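SAG family member (Sag19) (PDB 6ZZB) is a major surface antigen of the parasite Eimeria tenella, of unknown function, with a fold probably related to that of the CAP proteins. Local coordinates at residues V102-S107 against E116-K121; N139-A144 against D204-Y209; K122-V127 against I211-K216; E51-I56 against V191-T196; G163-E168 against N179-L184. One frame throughout, in Å; residues are numbered along the deposited sequence. Where two conformers were deposited one is given.

Contact 1. Residues V102-S107 against E116-K121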
# COMPACT_ATOMS: atom_id res chain seq x y z
N VAL A 102 -12.00 -0.57 -3.88
CA VAL A 102 -13.08 -0.49 -4.91
C VAL A 102 -12.84 0.74 -5.79
O VAL A 102 -12.92 0.65 -7.02
CB VAL A 102 -14.46 -0.51 -4.26
CG1 VAL A 102 -15.56 -0.13 -5.27
CG2 VAL A 102 -14.73 -1.86 -3.60
N THR A 103 -12.59 1.89 -5.19
CA THR A 103 -12.34 3.13 -5.95
C THR A 103 -11.22 2.91 -6.95
O THR A 103 -11.28 3.41 -8.10
CB THR A 103 -12.03 4.31 -5.02
OG1 THR A 103 -13.19 4.51 -4.19
CG2 THR A 103 -11.67 5.57 -5.77
N LEU A 104 -10.14 2.26 -6.55
CA LEU A 104 -8.95 2.02 -7.39
C LEU A 104 -9.23 0.98 -8.48
O LEU A 104 -8.66 1.14 -9.58
CB LEU A 104 -7.78 1.57 -6.50
CG LEU A 104 -7.25 2.63 -5.54
CD1 LEU A 104 -6.22 2.03 -4.62
CD2 LEU A 104 -6.65 3.82 -6.27
N ALA A 105 -10.01 -0.06 -8.20
CA ALA A 105 -10.25 -1.14 -9.19
C ALA A 105 -11.16 -0.65 -10.31
O ALA A 105 -10.92 -1.04 -11.48
CB ALA A 105 -10.89 -2.32 -8.52
N GLY A 106 -12.09 0.23 -10.00
CA GLY A 106 -13.09 0.75 -10.94
C GLY A 106 -14.49 0.54 -10.44
O GLY A 106 -14.73 -0.27 -9.54
N SER A 107 -15.45 1.22 -11.06
CA SER A 107 -16.86 1.27 -10.59
C SER A 107 -17.72 0.23 -11.31
O SER A 107 -18.92 0.18 -10.96
CB SER A 107 -17.42 2.65 -10.76
OG SER A 107 -16.86 3.53 -9.79
N GLU A 116 -5.33 -2.19 -12.96
CA GLU A 116 -3.94 -2.50 -13.37
C GLU A 116 -3.03 -1.28 -13.16
O GLU A 116 -1.89 -1.46 -12.75
CB GLU A 116 -3.96 -2.97 -14.83
CG GLU A 116 -2.57 -3.12 -15.43
CD GLU A 116 -1.80 -4.37 -15.07
OE1 GLU A 116 -1.16 -4.95 -15.99
OE2 GLU A 116 -1.85 -4.79 -13.88
N GLY A 117 -3.54 -0.08 -13.39
CA GLY A 117 -2.76 1.16 -13.26
C GLY A 117 -2.86 1.79 -11.89
O GLY A 117 -2.32 2.89 -11.73
N ALA A 118 -3.47 1.12 -10.91
CA ALA A 118 -3.69 1.75 -9.59
C ALA A 118 -2.34 2.05 -8.92
O ALA A 118 -1.38 1.28 -9.02
CB ALA A 118 -4.53 0.86 -8.73
N ASN A 119 -2.33 3.14 -8.17
CA ASN A 119 -1.14 3.53 -7.38
C ASN A 119 -1.61 4.40 -6.22
O ASN A 119 -2.82 4.61 -6.04
CB ASN A 119 -0.12 4.22 -8.29
CG ASN A 119 -0.71 5.45 -8.94
OD1 ASN A 119 -1.42 6.22 -8.34
ND2 ASN A 119 -0.45 5.61 -10.24
N ALA A 120 -0.65 4.87 -5.45
CA ALA A 120 -0.88 5.68 -4.23
C ALA A 120 -0.74 7.17 -4.52
O ALA A 120 -0.48 7.93 -3.60
CB ALA A 120 0.01 5.25 -3.12
N LYS A 121 -1.02 7.63 -5.72
CA LYS A 121 -0.83 9.07 -6.01
C LYS A 121 -1.84 9.91 -5.24
O LYS A 121 -1.53 11.11 -4.99
CB LYS A 121 -0.96 9.32 -7.50
CG LYS A 121 -2.35 9.21 -8.05
CD LYS A 121 -2.41 9.63 -9.50
CE LYS A 121 -3.81 9.53 -10.05
NZ LYS A 121 -3.83 9.94 -11.47
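A small apolar contact joins Leu104, in the final turn of helix 97-105, to Ala118, in the loop that leads to strand 126-131. Their CA atoms are 5.7 Å apart, close enough for the two CB atoms to touch: Leu104 CB lies 4.0 Å from Ala118 CB. Leu104 holds its CG beside the backbone N and anti to the carbonyl carbon (chi1 -67°), and the end of the side chain runs on along the loop until CD2 comes 3.9 Å from the carbonyl O of Asn119. Asn119 contributes backbone alone to the contact, its CB pointing away from the helix. Its amide works locally. OD1 accepts from Lys121 N at 3.0 Å, with an N-H...O angle of 154° and the donor above the carbonyl plane, which forms an Asx turn just past the contact. On the helix side, Gly106 N still bonds to Val102 O at 3.1 Å, but Gly106 itself leaves helical geometry with a positive phi of 124°. The carbonyl O of Leu104 is taken by Ser114 OG, a second tie between the helix end and the connection after it. Leu104 also rests on Val205 and Phe207 of strand 203-211. The result is a helix C-terminus and its returning loop packed together on one face of a sheet, consistent with an outer helical layer of the alpha-beta-alpha sandwich known from CAP proteins.

Contact 2. Residues N139-A144 against D204-Y209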
# COMPACT_ATOMS: atom_id res chain seq x y z
N ASN A 139 0.44 -13.08 1.42
CA ASN A 139 1.87 -13.42 1.62
C ASN A 139 2.63 -13.31 0.31
O ASN A 139 3.68 -12.61 0.27
CB ASN A 139 2.05 -14.83 2.15
CG ASN A 139 1.66 -14.87 3.60
OD1 ASN A 139 1.27 -13.85 4.15
ND2 ASN A 139 1.76 -16.03 4.21
N ALA A 140 2.14 -13.94 -0.75
CA ALA A 140 2.82 -13.93 -2.05
C ALA A 140 2.84 -12.50 -2.60
O ALA A 140 3.87 -12.07 -3.12
CB ALA A 140 2.20 -14.88 -3.03
N LEU A 141 1.71 -11.79 -2.58
CA LEU A 141 1.64 -10.45 -3.18
C LEU A 141 2.59 -9.50 -2.45
O LEU A 141 3.32 -8.73 -3.15
CB LEU A 141 0.22 -9.93 -3.10
CG LEU A 141 -0.78 -10.66 -4.00
CD1 LEU A 141 -2.19 -10.19 -3.66
CD2 LEU A 141 -0.48 -10.46 -5.47
N ILE A 142 2.56 -9.47 -1.13
CA ILE A 142 3.39 -8.50 -0.38
C ILE A 142 4.86 -8.93 -0.46
O ILE A 142 5.71 -8.06 -0.63
CB ILE A 142 2.85 -8.30 1.04
CG1 ILE A 142 1.49 -7.59 0.96
CG2 ILE A 142 3.85 -7.55 1.89
CD1 ILE A 142 0.92 -7.16 2.29
N GLN A 143 5.16 -10.22 -0.38
CA GLN A 143 6.58 -10.61 -0.55
C GLN A 143 7.06 -10.13 -1.92
O GLN A 143 8.19 -9.65 -2.02
CB GLN A 143 6.75 -12.12 -0.42
CG GLN A 143 8.20 -12.57 -0.54
CD GLN A 143 9.12 -11.97 0.49
OE1 GLN A 143 9.98 -11.11 0.20
NE2 GLN A 143 8.97 -12.39 1.73
N ALA A 144 6.28 -10.27 -2.98
CA ALA A 144 6.73 -9.93 -4.34
C ALA A 144 6.95 -8.42 -4.41
O ALA A 144 7.93 -7.99 -5.04
CB ALA A 144 5.77 -10.41 -5.38
N ASP A 204 -8.18 -7.01 -9.99
CA ASP A 204 -8.53 -6.69 -8.59
C ASP A 204 -7.39 -5.84 -8.00
O ASP A 204 -6.26 -5.84 -8.51
CB ASP A 204 -8.78 -7.95 -7.78
CG ASP A 204 -10.07 -8.65 -8.12
OD1 ASP A 204 -11.13 -8.08 -7.90
OD2 ASP A 204 -9.97 -9.83 -8.64
N VAL A 205 -7.70 -5.19 -6.90
CA VAL A 205 -6.71 -4.33 -6.19
C VAL A 205 -6.69 -4.69 -4.71
O VAL A 205 -7.75 -4.71 -4.07
CB VAL A 205 -7.02 -2.84 -6.36
CG1 VAL A 205 -6.06 -1.95 -5.59
CG2 VAL A 205 -6.97 -2.48 -7.85
N LEU A 206 -5.49 -4.88 -4.17
CA LEU A 206 -5.20 -4.88 -2.72
C LEU A 206 -4.73 -3.50 -2.34
O LEU A 206 -3.77 -2.98 -2.97
CB LEU A 206 -4.13 -5.92 -2.43
CG LEU A 206 -3.53 -5.88 -1.02
CD1 LEU A 206 -4.55 -6.22 0.04
CD2 LEU A 206 -2.37 -6.84 -0.93
N PHE A 207 -5.33 -2.93 -1.32
CA PHE A 207 -4.92 -1.64 -0.75
C PHE A 207 -4.71 -1.82 0.74
O PHE A 207 -5.61 -2.33 1.41
CB PHE A 207 -5.98 -0.57 -1.00
CG PHE A 207 -5.61 0.77 -0.45
CD1 PHE A 207 -4.62 1.50 -1.08
CD2 PHE A 207 -6.24 1.32 0.67
CE1 PHE A 207 -4.25 2.75 -0.58
CE2 PHE A 207 -5.83 2.54 1.17
CZ PHE A 207 -4.86 3.25 0.53
N CYS A 208 -3.58 -1.37 1.24
CA CYS A 208 -3.33 -1.31 2.70
C CYS A 208 -3.06 0.13 3.09
O CYS A 208 -2.12 0.75 2.56
CB CYS A 208 -2.16 -2.19 3.10
SG CYS A 208 -2.33 -3.96 2.81
N TYR A 209 -3.83 0.63 4.04
CA TYR A 209 -3.68 1.98 4.58
C TYR A 209 -2.90 1.91 5.88
O TYR A 209 -3.32 1.17 6.79
CB TYR A 209 -5.03 2.65 4.83
CG TYR A 209 -4.86 4.09 5.22
CD1 TYR A 209 -4.59 5.02 4.24
CD2 TYR A 209 -4.90 4.53 6.52
CE1 TYR A 209 -4.34 6.34 4.55
CE2 TYR A 209 -4.70 5.85 6.84
CZ TYR A 209 -4.44 6.77 5.85
OH TYR A 209 -4.25 8.09 6.13
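Apolar packing alone joins Leu141 and Ile142 of helix 138-155 to Leu206 of strand 203-211. One methyl does most of the touching: Leu206 CD2 is 4.3 Å from Leu141 CD1 and 4.4 Å from Ile142 CG1, so it borders both side chains. Leu206 reaches there with CG anti to its backbone N (chi1 170°), across a CA separation of 8.8 Å from Leu141. The distances indicate loose van der Waals contact. Beside it, Cys208 SG approaches Ile142 CD1 to 4.6 Å. Leu206 and Cys208 present the same face of the strand to the helix, whereas Val205 and Phe207 turn to helix 97-105. This alternation places strand 203-211 in the middle layer of an alpha-beta-alpha sandwich, consistent with the fold of CAP proteins.

Covalent and polar interactions act within or beside the two elements. Cys208 forms a disulfide with Cys193 on the adjacent strand. The helix keeps its own bonding, with Gln143 N 2.9 Å from Asn139 O, while the backbone of Leu206 pairs with Ile128. Further apolar cover for Leu141 and Leu206 comes from Phe136, and Ile142 also meets Ile57 and Leu60 of helix 50-61.

Contact 3. Residues K122-V127 against I211-K216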
# COMPACT_ATOMS: atom_id res chain seq x y z
N LYS A 122 -2.99 9.36 -4.90
CA LYS A 122 -4.04 10.09 -4.16
C LYS A 122 -4.21 9.48 -2.76
O LYS A 122 -4.18 10.23 -1.77
CB LYS A 122 -5.37 10.08 -4.89
CG LYS A 122 -6.51 10.69 -4.12
CD LYS A 122 -7.74 10.85 -4.97
CE LYS A 122 -8.86 11.54 -4.28
NZ LYS A 122 -9.85 11.93 -5.31
N TYR A 123 -4.44 8.18 -2.67
CA TYR A 123 -4.71 7.45 -1.41
C TYR A 123 -3.39 6.86 -0.96
O TYR A 123 -2.90 5.94 -1.60
CB TYR A 123 -5.78 6.38 -1.61
CG TYR A 123 -7.09 6.97 -2.06
CD1 TYR A 123 -7.95 7.55 -1.14
CD2 TYR A 123 -7.50 6.91 -3.38
CE1 TYR A 123 -9.15 8.11 -1.52
CE2 TYR A 123 -8.69 7.47 -3.79
CZ TYR A 123 -9.52 8.05 -2.86
OH TYR A 123 -10.69 8.62 -3.27
N PRO A 124 -2.74 7.41 0.09
CA PRO A 124 -1.43 6.92 0.49
C PRO A 124 -1.53 5.54 1.12
O PRO A 124 -2.35 5.35 2.02
CB PRO A 124 -0.92 7.95 1.49
CG PRO A 124 -2.13 8.66 1.98
CD PRO A 124 -3.21 8.53 0.93
N GLY A 125 -0.80 4.60 0.59
CA GLY A 125 -0.73 3.26 1.15
C GLY A 125 -0.07 2.32 0.19
O GLY A 125 0.48 2.75 -0.85
N LEU A 126 -0.08 1.05 0.54
CA LEU A 126 0.37 -0.05 -0.34
C LEU A 126 -0.73 -0.35 -1.35
O LEU A 126 -1.91 -0.46 -0.98
CB LEU A 126 0.74 -1.27 0.51
CG LEU A 126 1.04 -2.56 -0.23
CD1 LEU A 126 2.06 -3.38 0.56
CD2 LEU A 126 -0.24 -3.34 -0.51
N VAL A 127 -0.33 -0.49 -2.61
CA VAL A 127 -1.26 -0.78 -3.72
C VAL A 127 -0.70 -1.95 -4.51
O VAL A 127 0.40 -1.81 -5.05
CB VAL A 127 -1.47 0.44 -4.61
CG1 VAL A 127 -2.42 0.16 -5.75
CG2 VAL A 127 -1.92 1.63 -3.80
N ILE A 211 -1.37 3.93 9.21
CA ILE A 211 -1.47 5.09 10.12
C ILE A 211 -0.14 5.14 10.85
O ILE A 211 0.19 4.15 11.51
CB ILE A 211 -2.66 4.94 11.07
CG1 ILE A 211 -3.97 4.71 10.32
CG2 ILE A 211 -2.73 6.15 12.02
CD1 ILE A 211 -5.17 4.59 11.24
N ASP A 212 0.64 6.23 10.71
CA ASP A 212 0.40 7.43 9.95
C ASP A 212 0.94 7.27 8.54
O ASP A 212 1.94 6.58 8.37
CB ASP A 212 1.12 8.62 10.59
CG ASP A 212 0.53 8.98 11.94
OD1 ASP A 212 -0.70 9.07 12.03
OD2 ASP A 212 1.34 9.19 12.86
N PRO A 213 0.30 7.83 7.51
CA PRO A 213 0.78 7.68 6.15
C PRO A 213 2.05 8.46 5.86
O PRO A 213 2.20 9.59 6.32
CB PRO A 213 -0.37 8.23 5.29
CG PRO A 213 -1.07 9.24 6.21
CD PRO A 213 -0.95 8.61 7.58
N LEU A 214 2.90 7.90 5.01
CA LEU A 214 3.95 8.71 4.36
C LEU A 214 3.31 9.80 3.53
O LEU A 214 2.32 9.53 2.81
CB LEU A 214 4.83 7.85 3.46
CG LEU A 214 5.82 6.97 4.17
CD1 LEU A 214 6.44 6.03 3.16
CD2 LEU A 214 6.88 7.81 4.88
N ARG A 215 3.89 10.99 3.55
CA ARG A 215 3.43 12.12 2.73
C ARG A 215 4.61 12.72 1.97
O ARG A 215 5.74 12.51 2.38
CB ARG A 215 2.71 13.12 3.65
CG ARG A 215 1.50 12.49 4.34
CD ARG A 215 0.73 13.49 5.14
NE ARG A 215 0.18 14.52 4.26
CZ ARG A 215 -0.20 15.73 4.66
NH1 ARG A 215 -0.10 16.08 5.93
NH2 ARG A 215 -0.68 16.58 3.77
N LYS A 216 4.31 13.48 0.93
CA LYS A 216 5.32 14.16 0.10
C LYS A 216 6.27 14.90 1.04
O LYS A 216 5.79 15.59 1.99
CB LYS A 216 4.66 15.08 -0.92
CG LYS A 216 5.55 15.43 -2.10
CD LYS A 216 4.98 16.52 -2.94
CE LYS A 216 5.93 16.98 -4.01
NZ LYS A 216 5.19 17.70 -5.06
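Where an antiparallel strand pair opens out, Pro124, in the approach to strand 126-131, lies alongside Pro213, just after the end of strand 203-211. The pairing is apolar and buried. The two rings share a common heading and bring Pro213 CB to 3.8 Å from Pro124 CG, with a CA separation of 6.1 Å. The same Pro124 ring borders the following peptide, since its CB lies 3.8 Å from the carbonyl O of Leu214. The Ile211-Asp212 peptide, one residue ahead of the Asp212-Pro213 bond, is cis, a rare non-proline case, and bends the chain as it leaves the strand. Deeper in the pair, Leu126 and Cys208 still share a backbone hydrogen bond. Pro124 is further covered by Phe182 of helix 175-183 and by Ile87, while Pro213 touches Ser83 of helix 77-86.

Neither proline has a backbone N-H, so neither can donate a backbone bond to continue the strand pairing; here the separating chains are held by carbon surfaces instead. The polar backbone is served from elsewhere, Pro213 O accepting from Lys187 NZ. Van der Waals contact between two rings implies cohesion through shape and burial, without a directional bond between the two segments.

Contact 4. Residues E51-I56 against V191-T196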
# COMPACT_ATOMS: atom_id res chain seq x y z
N GLU A 51 -6.13 -9.29 8.69
CA GLU A 51 -5.62 -10.51 9.36
C GLU A 51 -4.87 -11.42 8.38
O GLU A 51 -4.06 -12.23 8.83
CB GLU A 51 -6.77 -11.28 10.01
CG GLU A 51 -7.40 -10.58 11.18
CD GLU A 51 -8.43 -9.53 10.88
OE1 GLU A 51 -8.82 -9.39 9.70
OE2 GLU A 51 -8.83 -8.83 11.82
N ASP A 52 -5.20 -11.38 7.10
CA ASP A 52 -4.51 -12.21 6.10
C ASP A 52 -3.12 -11.65 5.79
O ASP A 52 -2.29 -12.42 5.26
CB ASP A 52 -5.32 -12.31 4.82
CG ASP A 52 -4.94 -13.53 4.00
OD1 ASP A 52 -4.90 -14.63 4.59
OD2 ASP A 52 -4.58 -13.36 2.82
N CYS A 53 -2.89 -10.37 6.03
CA CYS A 53 -1.67 -9.66 5.58
C CYS A 53 -0.74 -9.31 6.74
O CYS A 53 0.44 -9.02 6.48
CB CYS A 53 -2.06 -8.38 4.85
SG CYS A 53 -3.00 -8.64 3.33
N LEU A 54 -1.21 -9.24 8.00
CA LEU A 54 -0.41 -8.61 9.08
C LEU A 54 0.82 -9.48 9.39
O LEU A 54 1.85 -8.89 9.68
CB LEU A 54 -1.31 -8.38 10.29
CG LEU A 54 -0.83 -7.40 11.35
CD1 LEU A 54 -0.39 -6.08 10.76
CD2 LEU A 54 -1.95 -7.19 12.37
N ALA A 55 0.71 -10.80 9.28
CA ALA A 55 1.86 -11.70 9.57
C ALA A 55 3.01 -11.38 8.62
O ALA A 55 4.15 -11.23 9.11
CB ALA A 55 1.46 -13.15 9.47
N ILE A 56 2.75 -11.33 7.31
CA ILE A 56 3.86 -11.08 6.34
C ILE A 56 4.38 -9.66 6.54
O ILE A 56 5.61 -9.45 6.52
CB ILE A 56 3.47 -11.39 4.89
CG1 ILE A 56 4.67 -11.23 3.95
CG2 ILE A 56 2.31 -10.54 4.38
CD1 ILE A 56 5.87 -12.04 4.34
N VAL A 191 -2.23 -0.74 10.46
CA VAL A 191 -2.55 -0.97 9.03
C VAL A 191 -3.93 -1.59 8.89
O VAL A 191 -4.34 -2.38 9.72
CB VAL A 191 -1.44 -1.80 8.37
CG1 VAL A 191 -1.35 -3.21 8.94
CG2 VAL A 191 -1.59 -1.86 6.84
N SER A 192 -4.64 -1.17 7.85
CA SER A 192 -5.90 -1.79 7.42
C SER A 192 -5.78 -2.18 5.95
O SER A 192 -5.53 -1.28 5.14
CB SER A 192 -7.05 -0.86 7.64
OG SER A 192 -8.26 -1.47 7.21
N CYS A 193 -5.97 -3.44 5.64
CA CYS A 193 -5.85 -3.94 4.26
C CYS A 193 -7.20 -4.43 3.76
O CYS A 193 -8.00 -4.97 4.53
CB CYS A 193 -4.88 -5.10 4.17
SG CYS A 193 -3.16 -4.69 4.61
N ALA A 194 -7.45 -4.27 2.47
CA ALA A 194 -8.66 -4.80 1.84
C ALA A 194 -8.37 -5.07 0.38
O ALA A 194 -7.46 -4.44 -0.20
CB ALA A 194 -9.80 -3.83 1.98
N ALA A 195 -9.11 -5.98 -0.22
CA ALA A 195 -8.91 -6.27 -1.65
C ALA A 195 -10.26 -6.47 -2.30
O ALA A 195 -11.17 -7.08 -1.69
CB ALA A 195 -8.08 -7.50 -1.85
N THR A 196 -10.40 -6.00 -3.52
CA THR A 196 -11.57 -6.42 -4.31
C THR A 196 -11.51 -7.92 -4.56
O THR A 196 -10.43 -8.50 -4.67
CB THR A 196 -11.70 -5.61 -5.59
OG1 THR A 196 -10.60 -5.85 -6.45
CG2 THR A 196 -11.84 -4.13 -5.32
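Cys53 and Cys193 touch without being bonded to each other, and the next helix residue, Leu54, packs on Val191, two residues earlier on the strand. In the cysteine pair, Cys53 CB lies 3.9 Å from Cys193 SG, and the reverse approach, Cys53 SG to Cys193 CB, measures 4.1 Å. The sulfurs themselves are 4.2 Å apart, twice the length of a disulfide. Each SG stands beside its own backbone N, and each belongs to a separate bridge: Cys53 to Cys138, Cys193 to Cys208. Two disulfides therefore lie against one another in the buried layer between helix and sheet. The second pair is tighter. Leu54 CD1 comes 3.5 Å from Val191 CG1 as the two side chains pass alongside, running opposite ways. Val191 sets CG1 between its backbone N and carbonyl carbon (chi1 65°), which turns this methyl to the helix, while Leu54 extends its CG anti to the backbone N (chi1 -162°).

The surroundings fix the two elements. Cys53 and Cys193 have their CA atoms 7.2 Å apart, and a kink follows in the helix, where the N atoms of Ala55 and Ile56 lack a bond to the preceding turn. Thr50 OG1 bonds to Cys193 N, and a Glu51-Lys74 salt bridge ties the helix start.

Further out, Ile142 of helix 138-155 covers Cys53, and Phe210 and Cys208 of strand 203-211 flank Val191. Strand 190-196 runs antiparallel beside strand 203-211, Ser192 bonding to Tyr209 and Ala194 to Phe207 through the backbone, with helix 50-61 on one face and helix 97-105, touched by Ser192 and Ala194, on the other.

Contact 5. Residues G163-E168 against N179-L184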
# COMPACT_ATOMS: atom_id res chain seq x y z
N GLY A 163 16.98 11.64 0.42
CA GLY A 163 15.83 11.13 -0.35
C GLY A 163 14.53 11.35 0.41
O GLY A 163 14.46 11.02 1.61
N THR A 164 13.55 11.90 -0.27
CA THR A 164 12.20 12.13 0.30
C THR A 164 11.19 11.34 -0.52
O THR A 164 11.48 10.96 -1.66
CB THR A 164 11.84 13.61 0.39
OG1 THR A 164 11.67 14.14 -0.92
CG2 THR A 164 12.89 14.41 1.15
N TYR A 165 10.02 11.18 0.06
CA TYR A 165 8.95 10.40 -0.58
C TYR A 165 8.24 11.31 -1.55
O TYR A 165 7.67 12.32 -1.10
CB TYR A 165 7.99 9.83 0.47
CG TYR A 165 6.89 9.04 -0.19
CD1 TYR A 165 7.10 7.76 -0.66
CD2 TYR A 165 5.65 9.62 -0.43
CE1 TYR A 165 6.10 7.04 -1.30
CE2 TYR A 165 4.64 8.92 -1.09
CZ TYR A 165 4.89 7.64 -1.55
OH TYR A 165 3.87 6.94 -2.17
N ASP A 166 8.26 11.00 -2.84
CA ASP A 166 7.49 11.75 -3.85
C ASP A 166 6.98 10.74 -4.86
O ASP A 166 7.77 10.23 -5.68
CB ASP A 166 8.35 12.84 -4.47
CG ASP A 166 7.68 13.63 -5.56
OD1 ASP A 166 6.47 13.37 -5.86
OD2 ASP A 166 8.36 14.51 -6.12
N VAL A 167 5.69 10.49 -4.83
CA VAL A 167 5.07 9.41 -5.65
C VAL A 167 5.15 9.77 -7.14
O VAL A 167 4.91 8.88 -7.95
CB VAL A 167 3.64 9.14 -5.14
CG1 VAL A 167 2.68 10.28 -5.48
CG2 VAL A 167 3.11 7.79 -5.61
N GLU A 168 5.48 11.02 -7.52
CA GLU A 168 5.52 11.46 -8.93
C GLU A 168 6.96 11.45 -9.47
O GLU A 168 7.13 11.75 -10.66
CB GLU A 168 4.90 12.85 -9.08
CG GLU A 168 3.48 12.96 -8.53
CD GLU A 168 2.33 12.53 -9.43
OE1 GLU A 168 2.58 12.28 -10.63
OE2 GLU A 168 1.18 12.47 -8.93
N ASN A 179 5.48 0.99 -2.19
CA ASN A 179 4.92 -0.02 -1.27
C ASN A 179 5.94 -0.34 -0.18
O ASN A 179 5.54 -0.44 1.00
CB ASN A 179 4.51 -1.28 -2.01
CG ASN A 179 3.27 -1.12 -2.86
OD1 ASN A 179 2.54 -0.13 -2.73
ND2 ASN A 179 3.00 -2.08 -3.75
N VAL A 180 7.21 -0.50 -0.52
CA VAL A 180 8.24 -0.82 0.50
C VAL A 180 8.40 0.35 1.46
O VAL A 180 8.60 0.10 2.66
CB VAL A 180 9.57 -1.16 -0.19
CG1 VAL A 180 10.73 -1.15 0.78
CG2 VAL A 180 9.43 -2.46 -0.90
N ALA A 181 8.33 1.58 0.99
CA ALA A 181 8.43 2.75 1.89
C ALA A 181 7.32 2.69 2.94
O ALA A 181 7.62 2.89 4.10
CB ALA A 181 8.41 4.01 1.08
N PHE A 182 6.11 2.33 2.55
CA PHE A 182 5.01 2.25 3.54
C PHE A 182 5.24 1.05 4.45
O PHE A 182 5.07 1.16 5.67
CB PHE A 182 3.65 2.13 2.86
CG PHE A 182 3.13 3.42 2.33
CD1 PHE A 182 2.38 4.25 3.15
CD2 PHE A 182 3.41 3.83 1.04
CE1 PHE A 182 1.90 5.45 2.66
CE2 PHE A 182 2.94 5.04 0.57
CZ PHE A 182 2.21 5.87 1.40
N LEU A 183 5.61 -0.09 3.89
CA LEU A 183 5.80 -1.32 4.68
C LEU A 183 6.85 -1.09 5.77
O LEU A 183 6.70 -1.66 6.86
CB LEU A 183 6.25 -2.48 3.79
CG LEU A 183 5.16 -3.09 2.92
CD1 LEU A 183 5.77 -3.94 1.82
CD2 LEU A 183 4.22 -3.94 3.77
N LEU A 184 7.91 -0.38 5.43
CA LEU A 184 9.09 -0.23 6.33
C LEU A 184 9.12 1.15 6.97
O LEU A 184 10.21 1.54 7.49
CB LEU A 184 10.35 -0.47 5.51
CG LEU A 184 10.49 -1.87 4.94
CD1 LEU A 184 11.85 -2.01 4.28
CD2 LEU A 184 10.33 -2.94 5.99
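At the heart of a buried apolar cluster, an offset edge-to-face aromatic pair, Tyr165 with Phe182, joins the loop before helix 175-183 to the helix itself. The Phe182 edge is directed at the face of the Tyr165 ring, off its centre, with centroids 5.6 Å apart and planes inclined at 81°. Phe182 CE2 makes the closest approaches, at 3.9 Å from Tyr165 CZ and 3.5 Å from Tyr165 OH. The oxygen lies near the plane of the Phe182 ring, at its edge, so the phenol's polar end is brought up to ring C-H positions. Tyr165 carries its CG anti to the backbone N (chi1 179°), which sends the ring from the loop towards the helix. Ala181, one residue earlier on the helix, adds its CB at 4.3 Å from Tyr165 CD1.

The hydroxyl is also engaged in a hydrogen bond with Ser178 OG, one turn before Phe182, which fixes the far end of the tyrosine. The loop is shaped just beyond it by an Asx turn: Glu168 N meets Asp166 OD1 at 3.0 Å with an N-H...O angle of 161°, from above the carboxylate plane. Phe172 meets the Tyr165 ring, and Leu214 and Pro124 touch Phe182. Together these residues form a hydrophobic core between a loop and the helical layer that also contains helix 138-155, consistent with the alpha-beta-alpha sandwich.

How the contacts relate
From the N terminus, helix 50-61 pairs with strand 190-196 in contact 4, the longest loop, which encloses contacts 1 and 5. Contact 1 closes early, tying helix 97-105 to the loop that follows. Contact 3 then opens before strand 126-131 and closes after strand 203-211; both contact 2, between helix 138-155 and strand 203-211, and contact 5 nest within it. Contact 5, joining the loop before helix 175-183 to that helix, also lies inside contact 2. Contact 4 crosses contacts 2 and 3, and the Cys193-Cys208 disulfide joins contacts 4 and 2. Asn179 OD1 links contact 5 to contact 3 through Val127 N, 2.9 Å away. Contacts 4 and 5 sit on opposite sides of the chain's centre.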